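Local coordinates for ethanolamine kinase Pv091845 (Plasmodium vivax, PDB 2QG7), which probably phosphorylates ethanolamine, the first step of phosphatidylethanolamine synthesis, as a member of the choline/ethanolamine kinase family, at residues D[249-254]-D[267-272]. Numbering follows the deposited sequence.
Sequences EERKKI and IDFDVL
Where R251 reaches across to I267 and F269, one water oxygen is gripped by three groups, the arginine and two aspartates at the N-terminal start of helix 269-284, D268 at its N-cap and D270 in its first turn. The water accepts from R251 NH1 at 2.7 Å and donates to D268 OD1 and to D270 OD2, so two carboxylates and a guanidinium share it although their own charged atoms stay apart: R251 NH1 lies 4.8 Å from D268 OD1. The water sits in the guanidinium plane, at its edge. The carbonyl of I267 takes a different approach, its O lying over the centre of one guanidinium face, 3.1 Å from R251 CZ, where the angles at NE and NH2 are too poor for hydrogen bonds; the contact is probably electrostatic. R251 gets this far because CG stands anti to the backbone N (chi1 -161°) and the chain runs extended from CG to NE. Along the way its CD meets the ring of F269, 3.6 Å from CD1, the two side chains running alongside in opposite directions with guanidinium and ring planes 18° apart. On one face of that ring rests L272 CD2, while F244 of helix 236-251 also meets it. R251 NH2 also donates to K265 O, and its strongest polar partner is D268 of the second subunit, a salt bridge to OD2. The whole illustrates a weakly capped helix N-terminus linked through water to an arginine of the preceding long helix, where the connection through the short helix 262-265 enters helix 269-284 at the dimer interface.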
ATOM      1  N   GLU D 249      -9.657  -5.423  22.650  1.00 64.40           N
ATOM      2  CA  GLU D 249      -9.268  -5.151  24.022  1.00 65.74           C
ATOM      3  C   GLU D 249      -8.026  -4.257  24.053  1.00 65.57           C
ATOM      4  O   GLU D 249      -7.766  -3.580  25.042  1.00 65.85           O
ATOM      5  CB  GLU D 249      -9.066  -6.462  24.821  1.00 65.94           C
ATOM      6  CG  GLU D 249     -10.374  -7.188  25.174  1.00 69.44           C
ATOM      7  CD  GLU D 249     -10.184  -8.719  25.422  1.00 76.54           C
ATOM      8  OE1 GLU D 249      -9.340  -9.076  26.295  1.00 78.58           O
ATOM      9  OE2 GLU D 249     -10.884  -9.567  24.753  1.00 77.83           O
ATOM     10  N   GLU D 250      -7.265  -4.256  22.967  1.00 65.45           N
ATOM     11  CA  GLU D 250      -6.150  -3.319  22.836  1.00 65.86           C
ATOM     12  C   GLU D 250      -6.646  -1.909  22.392  1.00 65.60           C
ATOM     13  O   GLU D 250      -6.135  -0.879  22.860  1.00 65.60           O
ATOM     14  CB  GLU D 250      -5.089  -3.882  21.872  1.00 65.50           C
ATOM     15  CG  GLU D 250      -3.845  -3.041  21.741  1.00 66.87           C
ATOM     16  CD  GLU D 250      -2.905  -3.154  22.942  1.00 69.46           C
ATOM     17  OE1 GLU D 250      -3.079  -4.097  23.742  1.00 72.45           O
ATOM     18  OE2 GLU D 250      -1.971  -2.324  23.078  1.00 67.06           O
ATOM     19  N   ARG D 251      -7.643  -1.886  21.501  1.00 65.48           N
ATOM     20  CA  ARG D 251      -8.259  -0.659  21.007  1.00 65.70           C
ATOM     21  C   ARG D 251      -8.900   0.124  22.156  1.00 65.98           C
ATOM     22  O   ARG D 251      -9.043   1.336  22.087  1.00 66.03           O
ATOM     23  CB  ARG D 251      -9.345  -1.019  19.996  1.00 65.31           C
ATOM     24  CG  ARG D 251      -9.762   0.099  19.095  1.00 66.86           C
ATOM     25  CD  ARG D 251     -11.195  -0.020  18.595  1.00 68.26           C
ATOM     26  NE  ARG D 251     -11.521   1.240  17.909  1.00 72.24           N
ATOM     27  CZ  ARG D 251     -12.739   1.700  17.592  1.00 71.65           C
ATOM     28  NH1 ARG D 251     -13.848   1.006  17.867  1.00 73.39           N
ATOM     29  NH2 ARG D 251     -12.842   2.880  16.980  1.00 71.11           N
ATOM     30  N   LYS D 252      -9.304  -0.597  23.197  1.00 66.24           N
ATOM     31  CA  LYS D 252     -10.007  -0.023  24.339  1.00 66.59           C
ATOM     32  C   LYS D 252      -9.118   0.849  25.228  1.00 66.39           C
ATOM     33  O   LYS D 252      -9.598   1.816  25.812  1.00 67.19           O
ATOM     34  CB  LYS D 252     -10.656  -1.135  25.173  1.00 66.62           C
ATOM     35  CG  LYS D 252     -11.987  -1.632  24.621  1.00 68.60           C
ATOM     36  CD  LYS D 252     -12.668  -2.546  25.654  1.00 72.13           C
ATOM     37  CE  LYS D 252     -14.071  -2.972  25.235  1.00 73.67           C
ATOM     38  NZ  LYS D 252     -14.050  -3.971  24.119  1.00 74.47           N
ATOM     39  N   LYS D 253      -7.839   0.494  25.338  1.00 66.11           N
ATOM     40  CA  LYS D 253      -6.871   1.264  26.119  1.00 65.98           C
ATOM     41  C   LYS D 253      -6.703   2.669  25.557  1.00 65.84           C
ATOM     42  O   LYS D 253      -6.631   2.870  24.325  1.00 66.27           O
ATOM     43  CB  LYS D 253      -5.519   0.568  26.123  1.00 65.50           C
ATOM     44  CG  LYS D 253      -5.574  -0.783  26.809  1.00 67.36           C
ATOM     45  CD  LYS D 253      -4.282  -1.542  26.673  1.00 67.78           C
ATOM     46  CE  LYS D 253      -4.465  -2.948  27.229  1.00 70.31           C
ATOM     47  NZ  LYS D 253      -3.263  -3.805  26.925  1.00 72.27           N
ATOM     48  N   ILE D 254      -6.666   3.647  26.455  1.00 65.14           N
ATOM     49  CA  ILE D 254      -6.292   4.997  26.065  1.00 64.09           C
ATOM     50  C   ILE D 254      -4.767   5.031  26.040  1.00 62.27           C
ATOM     51  O   ILE D 254      -4.110   4.627  26.992  1.00 62.34           O
ATOM     52  CB  ILE D 254      -6.952   6.118  26.960  1.00 64.39           C
ATOM     53  CG1 ILE D 254      -6.343   7.504  26.647  1.00 65.11           C
ATOM     54  CG2 ILE D 254      -6.838   5.781  28.446  1.00 66.33           C
ATOM     55  CD1 ILE D 254      -7.308   8.675  26.932  1.00 71.42           C
ATOM     56  N   ILE D 267     -10.420   2.296  12.964  1.00 48.78           N
ATOM     57  CA  ILE D 267     -11.271   1.229  12.467  1.00 49.19           C
ATOM     58  C   ILE D 267     -12.515   1.138  13.322  1.00 48.97           C
ATOM     59  O   ILE D 267     -12.410   1.060  14.549  1.00 49.10           O
ATOM     60  CB  ILE D 267     -10.541  -0.172  12.452  1.00 49.33           C
ATOM     61  CG1 ILE D 267      -9.256  -0.131  11.608  1.00 48.62           C
ATOM     62  CG2 ILE D 267     -11.475  -1.242  11.868  1.00 50.52           C
ATOM     63  CD1 ILE D 267      -8.242  -1.154  12.021  1.00 49.36           C
ATOM     64  N   ASP D 268     -13.687   1.117  12.684  1.00 49.02           N
ATOM     65  CA  ASP D 268     -14.949   0.914  13.427  1.00 49.74           C
ATOM     66  C   ASP D 268     -15.127  -0.572  13.731  1.00 50.13           C
ATOM     67  O   ASP D 268     -15.436  -1.372  12.843  1.00 49.16           O
ATOM     68  CB  ASP D 268     -16.154   1.457  12.652  1.00 49.76           C
ATOM     69  CG  ASP D 268     -17.396   1.637  13.527  1.00 51.16           C
ATOM     70  OD1 ASP D 268     -17.419   1.174  14.683  1.00 54.67           O
ATOM     71  OD2 ASP D 268     -18.375   2.259  13.068  1.00 54.13           O
ATOM     72  N   PHE D 269     -14.861  -0.943  14.978  1.00 51.48           N
ATOM     73  CA  PHE D 269     -14.873  -2.348  15.377  1.00 52.94           C
ATOM     74  C   PHE D 269     -16.275  -2.959  15.445  1.00 54.01           C
ATOM     75  O   PHE D 269     -16.405  -4.172  15.301  1.00 55.17           O
ATOM     76  CB  PHE D 269     -14.107  -2.568  16.674  1.00 52.43           C
ATOM     77  CG  PHE D 269     -12.666  -3.006  16.471  1.00 54.30           C
ATOM     78  CD1 PHE D 269     -11.738  -2.174  15.805  1.00 57.37           C
ATOM     79  CD2 PHE D 269     -12.232  -4.235  16.947  1.00 52.72           C
ATOM     80  CE1 PHE D 269     -10.418  -2.565  15.623  1.00 56.67           C
ATOM     81  CE2 PHE D 269     -10.916  -4.650  16.764  1.00 55.15           C
ATOM     82  CZ  PHE D 269      -9.996  -3.823  16.108  1.00 57.27           C
ATOM     83  N   ASP D 270     -17.308  -2.135  15.625  1.00 54.56           N
ATOM     84  CA  ASP D 270     -18.689  -2.599  15.600  1.00 55.46           C
ATOM     85  C   ASP D 270     -19.075  -3.054  14.203  1.00 55.59           C
ATOM     86  O   ASP D 270     -19.791  -4.051  14.044  1.00 55.60           O
ATOM     87  CB  ASP D 270     -19.659  -1.515  16.083  1.00 55.64           C
ATOM     88  CG  ASP D 270     -19.425  -1.130  17.546  1.00 60.01           C
ATOM     89  OD1 ASP D 270     -19.486  -2.021  18.430  1.00 64.32           O
ATOM     90  OD2 ASP D 270     -19.169   0.066  17.835  1.00 63.11           O
ATOM     91  N   VAL D 271     -18.626  -2.296  13.202  1.00 55.45           N
ATOM     92  CA  VAL D 271     -18.830  -2.634  11.790  1.00 55.38           C
ATOM     93  C   VAL D 271     -17.937  -3.821  11.373  1.00 55.53           C
ATOM     94  O   VAL D 271     -18.311  -4.630  10.492  1.00 56.12           O
ATOM     95  CB  VAL D 271     -18.582  -1.398  10.864  1.00 55.15           C
ATOM     96  CG1 VAL D 271     -18.674  -1.757   9.396  1.00 53.71           C
ATOM     97  CG2 VAL D 271     -19.582  -0.279  11.198  1.00 56.25           C
ATOM     98  N   LEU D 272     -16.768  -3.918  11.996  1.00 54.43           N
ATOM     99  CA  LEU D 272     -15.898  -5.028  11.766  1.00 54.33           C
ATOM    100  C   LEU D 272     -16.542  -6.308  12.336  1.00 54.66           C
ATOM    101  O   LEU D 272     -16.560  -7.343  11.651  1.00 54.59           O
ATOM    102  CB  LEU D 272     -14.501  -4.759  12.363  1.00 53.90           C
ATOM    103  CG  LEU D 272     -13.409  -5.832  12.214  1.00 51.73           C
ATOM    104  CD1 LEU D 272     -13.070  -6.163  10.743  1.00 52.96           C
ATOM    105  CD2 LEU D 272     -12.173  -5.424  12.974  1.00 51.31           C
TER
HETATM  106  O   HOH W   1     -16.462   0.830  17.349  1.00 61.24           O